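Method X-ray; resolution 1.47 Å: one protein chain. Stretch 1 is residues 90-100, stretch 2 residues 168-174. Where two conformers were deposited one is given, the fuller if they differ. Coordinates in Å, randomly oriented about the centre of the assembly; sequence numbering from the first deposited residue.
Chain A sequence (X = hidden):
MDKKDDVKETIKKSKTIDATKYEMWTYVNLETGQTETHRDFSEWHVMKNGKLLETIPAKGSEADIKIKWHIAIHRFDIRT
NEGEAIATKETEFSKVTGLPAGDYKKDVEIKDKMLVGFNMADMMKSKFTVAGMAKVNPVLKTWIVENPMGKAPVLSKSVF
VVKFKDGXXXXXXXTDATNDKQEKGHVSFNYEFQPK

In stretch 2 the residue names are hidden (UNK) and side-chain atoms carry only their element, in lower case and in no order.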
# COMPACT_ATOMS: atom_id res chain seq x y z
N GLU A 90 6.88 -1.71 -19.09
CA GLU A 90 7.84 -2.80 -19.04
C GLU A 90 7.43 -3.88 -18.06
O GLU A 90 6.71 -3.61 -17.07
CB GLU A 90 9.25 -2.28 -18.69
CG GLU A 90 9.77 -1.12 -19.56
CD GLU A 90 9.84 -1.42 -21.07
OE1 GLU A 90 9.97 -2.61 -21.45
OE2 GLU A 90 9.75 -0.47 -21.86
N THR A 91 7.88 -5.10 -18.35
CA THR A 91 7.66 -6.26 -17.49
C THR A 91 8.94 -6.75 -16.81
O THR A 91 8.89 -7.61 -15.95
CB THR A 91 6.96 -7.41 -18.27
OG1 THR A 91 6.14 -8.18 -17.39
CG2 THR A 91 7.97 -8.36 -18.96
N GLU A 92 10.10 -6.19 -17.19
CA GLU A 92 11.40 -6.62 -16.65
C GLU A 92 12.21 -5.40 -16.18
O GLU A 92 12.24 -4.38 -16.85
CB GLU A 92 12.20 -7.37 -17.73
CG GLU A 92 11.61 -8.71 -18.12
CD GLU A 92 12.25 -9.33 -19.36
OE1 GLU A 92 13.05 -8.64 -20.05
OE2 GLU A 92 11.94 -10.51 -19.66
N PHE A 93 12.87 -5.54 -15.03
CA PHE A 93 13.63 -4.42 -14.45
C PHE A 93 14.74 -3.93 -15.38
O PHE A 93 14.96 -2.72 -15.49
CB PHE A 93 14.30 -4.80 -13.14
CG PHE A 93 13.34 -5.08 -11.99
CD1 PHE A 93 12.25 -4.25 -11.72
CD2 PHE A 93 13.60 -6.14 -11.13
CE1 PHE A 93 11.42 -4.52 -10.63
CE2 PHE A 93 12.78 -6.41 -10.05
CZ PHE A 93 11.68 -5.59 -9.80
N SER A 94 15.42 -4.85 -16.07
CA SER A 94 16.52 -4.46 -16.98
C SER A 94 16.09 -3.56 -18.16
O SER A 94 16.93 -2.89 -18.77
CB SER A 94 17.28 -5.71 -17.49
OG SER A 94 16.44 -6.60 -18.19
N LYS A 95 14.79 -3.53 -18.47
CA LYS A 95 14.24 -2.66 -19.51
C LYS A 95 13.83 -1.26 -19.05
O LYS A 95 13.46 -0.43 -19.87
CB LYS A 95 13.01 -3.32 -20.13
CG LYS A 95 13.24 -4.72 -20.69
CD LYS A 95 13.85 -4.67 -22.08
CE LYS A 95 13.99 -6.07 -22.67
NZ LYS A 95 13.73 -6.04 -24.13
N VAL A 96 13.87 -1.00 -17.74
CA VAL A 96 13.59 0.32 -17.18
C VAL A 96 14.96 0.91 -16.90
O VAL A 96 15.64 0.48 -15.98
CB VAL A 96 12.75 0.20 -15.88
CG1 VAL A 96 12.47 1.56 -15.28
CG2 VAL A 96 11.44 -0.55 -16.17
N THR A 97 15.39 1.84 -17.76
CA THR A 97 16.76 2.37 -17.67
C THR A 97 16.72 3.64 -16.84
O THR A 97 16.10 4.63 -17.23
CB THR A 97 17.41 2.58 -19.06
OG1 THR A 97 16.51 3.22 -19.96
CG2 THR A 97 17.82 1.22 -19.66
N GLY A 98 17.35 3.57 -15.67
CA GLY A 98 17.44 4.73 -14.78
C GLY A 98 16.09 5.12 -14.23
O GLY A 98 15.20 4.28 -14.08
N LEU A 99 15.95 6.40 -13.91
CA LEU A 99 14.69 6.97 -13.46
C LEU A 99 13.97 7.50 -14.69
O LEU A 99 14.39 8.52 -15.26
CB LEU A 99 14.95 8.10 -12.46
CG LEU A 99 13.75 8.86 -11.88
CD1 LEU A 99 12.80 7.93 -11.14
CD2 LEU A 99 14.27 9.94 -10.94
N PRO A 100 12.89 6.83 -15.12
CA PRO A 100 12.26 7.32 -16.34
C PRO A 100 11.53 8.62 -16.14
O PRO A 100 11.07 8.93 -15.02
CB PRO A 100 11.26 6.21 -16.71
CG PRO A 100 11.51 5.09 -15.77
CD PRO A 100 12.14 5.69 -14.56
N UNK A 168 15.59 9.33 -3.56
CA UNK A 168 15.74 7.92 -3.92
C UNK A 168 14.57 7.51 -4.81
O UNK A 168 13.64 8.29 -5.06
c UNK A 168 15.78 7.05 -2.67
o UNK A 168 16.93 7.30 -1.88
N UNK A 169 14.68 6.31 -5.36
CA UNK A 169 13.59 5.72 -6.16
C UNK A 169 13.70 4.20 -6.22
O UNK A 169 14.75 3.64 -5.97
c UNK A 169 15.99 4.79 -10.06
o UNK A 169 18.16 5.50 -10.78
c UNK A 169 17.03 5.69 -10.00
c UNK A 169 13.53 6.32 -7.56
c UNK A 169 16.97 6.80 -9.16
c UNK A 169 14.85 5.01 -9.28
c UNK A 169 14.77 6.09 -8.40
c UNK A 169 15.84 7.00 -8.37
N UNK A 170 12.57 3.54 -6.48
CA UNK A 170 12.55 2.09 -6.67
C UNK A 170 11.73 1.68 -7.88
O UNK A 170 10.74 2.33 -8.24
c UNK A 170 12.00 1.40 -5.45
N UNK A 171 12.21 0.60 -8.50
CA UNK A 171 11.43 -0.22 -9.43
C UNK A 171 10.81 -1.33 -8.63
O UNK A 171 11.50 -2.04 -7.88
c UNK A 171 12.35 -0.82 -10.50
c UNK A 171 15.43 0.24 -12.46
n UNK A 171 16.33 -0.64 -13.26
c UNK A 171 14.16 -0.55 -12.17
c UNK A 171 13.19 0.20 -11.27
N UNK A 172 9.49 -1.53 -8.79
CA UNK A 172 8.75 -2.53 -8.01
C UNK A 172 7.88 -3.41 -8.94
O UNK A 172 7.18 -2.88 -9.79
c UNK A 172 7.07 -2.90 -6.17
c UNK A 172 7.78 -0.11 -5.01
c UNK A 172 8.62 -0.90 -6.02
c UNK A 172 7.83 -1.84 -6.96
N UNK A 173 8.00 -4.73 -8.78
CA UNK A 173 7.12 -5.69 -9.47
C UNK A 173 6.45 -6.55 -8.42
O UNK A 173 7.11 -7.30 -7.69
c UNK A 173 6.82 -8.86 -13.39
n UNK A 173 6.47 -8.60 -14.82
c UNK A 173 7.03 -7.50 -11.27
c UNK A 173 7.48 -7.65 -12.72
c UNK A 173 7.93 -6.57 -10.45
N UNK A 174 5.11 -6.47 -8.34
CA UNK A 174 4.34 -7.28 -7.40
C UNK A 174 4.21 -8.69 -7.96
O UNK A 174 4.04 -8.84 -9.17
c UNK A 174 3.03 -5.36 -6.36
c UNK A 174 2.96 -6.68 -7.10
c UNK A 174 3.07 -4.11 -4.30
c UNK A 174 3.24 -2.95 -6.39
c UNK A 174 3.19 -2.92 -5.02
c UNK A 174 3.15 -4.17 -7.05
c UNK A 174 2.98 -5.32 -4.96

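Position 168 carries two side-chain atoms, one carbon followed by one oxygen, with no branch. Its CA-to-CB bond points away from stretch 1, and nothing there is touched. A single hydroxyl on CB identifies Ser168.

At position 169 one carbon leads to a ring of six carbons that bears an oxygen on the far side. The bond to CB points toward stretch 1, and Leu99 lies over one face of the ring, its CB 4.0 Å from the ring centroid and only 11° off the normal. A phenol ring is that of Tyr169. Leu99 CD1 also comes within 3.8 Å of Tyr169 CG, while the hydroxyl end reaches Gly98, with Tyr169 OH 4.0 Å from Gly98 C.

Position 170 has a single carbon, directed away from stretch 1 and out of contact; it is Ala170.

Position 171 shows four carbons in a row ending in nitrogen, and its CB lies 3.6 Å from Phe93 CD1. An unbranched chain of this length with a terminal amine is Lys171. Extended beyond chi1, it runs past Val96, whose CB is 4.0 Å from Lys171 CD, and delivers its amine to two carbonyls: Lys171 NZ donates to Val96 O at 3.0 Å and, more weakly, to Phe93 O at 3.3 Å. Phe93 O also accepts a bond from Val96 N (3.0 Å), so the lysine joins a turn that is already closed.

Position 172 has four carbons, forked at the first, with one arm two carbons long. This is Ile172, whose side chain points away; its backbone N nevertheless lies 4.0 Å from Phe93 CE1.

At position 173 four carbons in a row again end in nitrogen. CB is 3.9 Å from Phe93 CZ, and the backbone N sits at the edge of that ring, 3.9 Å from CE1. The chain is that of Lys173, and Lys173 NZ donates to Thr91 O at 2.8 Å. Thr91 OG1 is closer still to Lys173 NZ, at 2.6 Å, but the angle is too poor for a hydrogen bond.

Position 174, one carbon and a plain six-carbon ring, is Phe174, which makes no contact with stretch 1.

The contact follows from strand alternation: 169, 171 and 173 face stretch 1, whereas 170 and 172 turn away. The two lysines bind backbone carbonyls of the loop, Phe93 packs against the CB atoms of both, and Leu99 covers the tyrosine. Together the stretches bury 491 Å².

Stretch 2 (168-174) SYAKIKF
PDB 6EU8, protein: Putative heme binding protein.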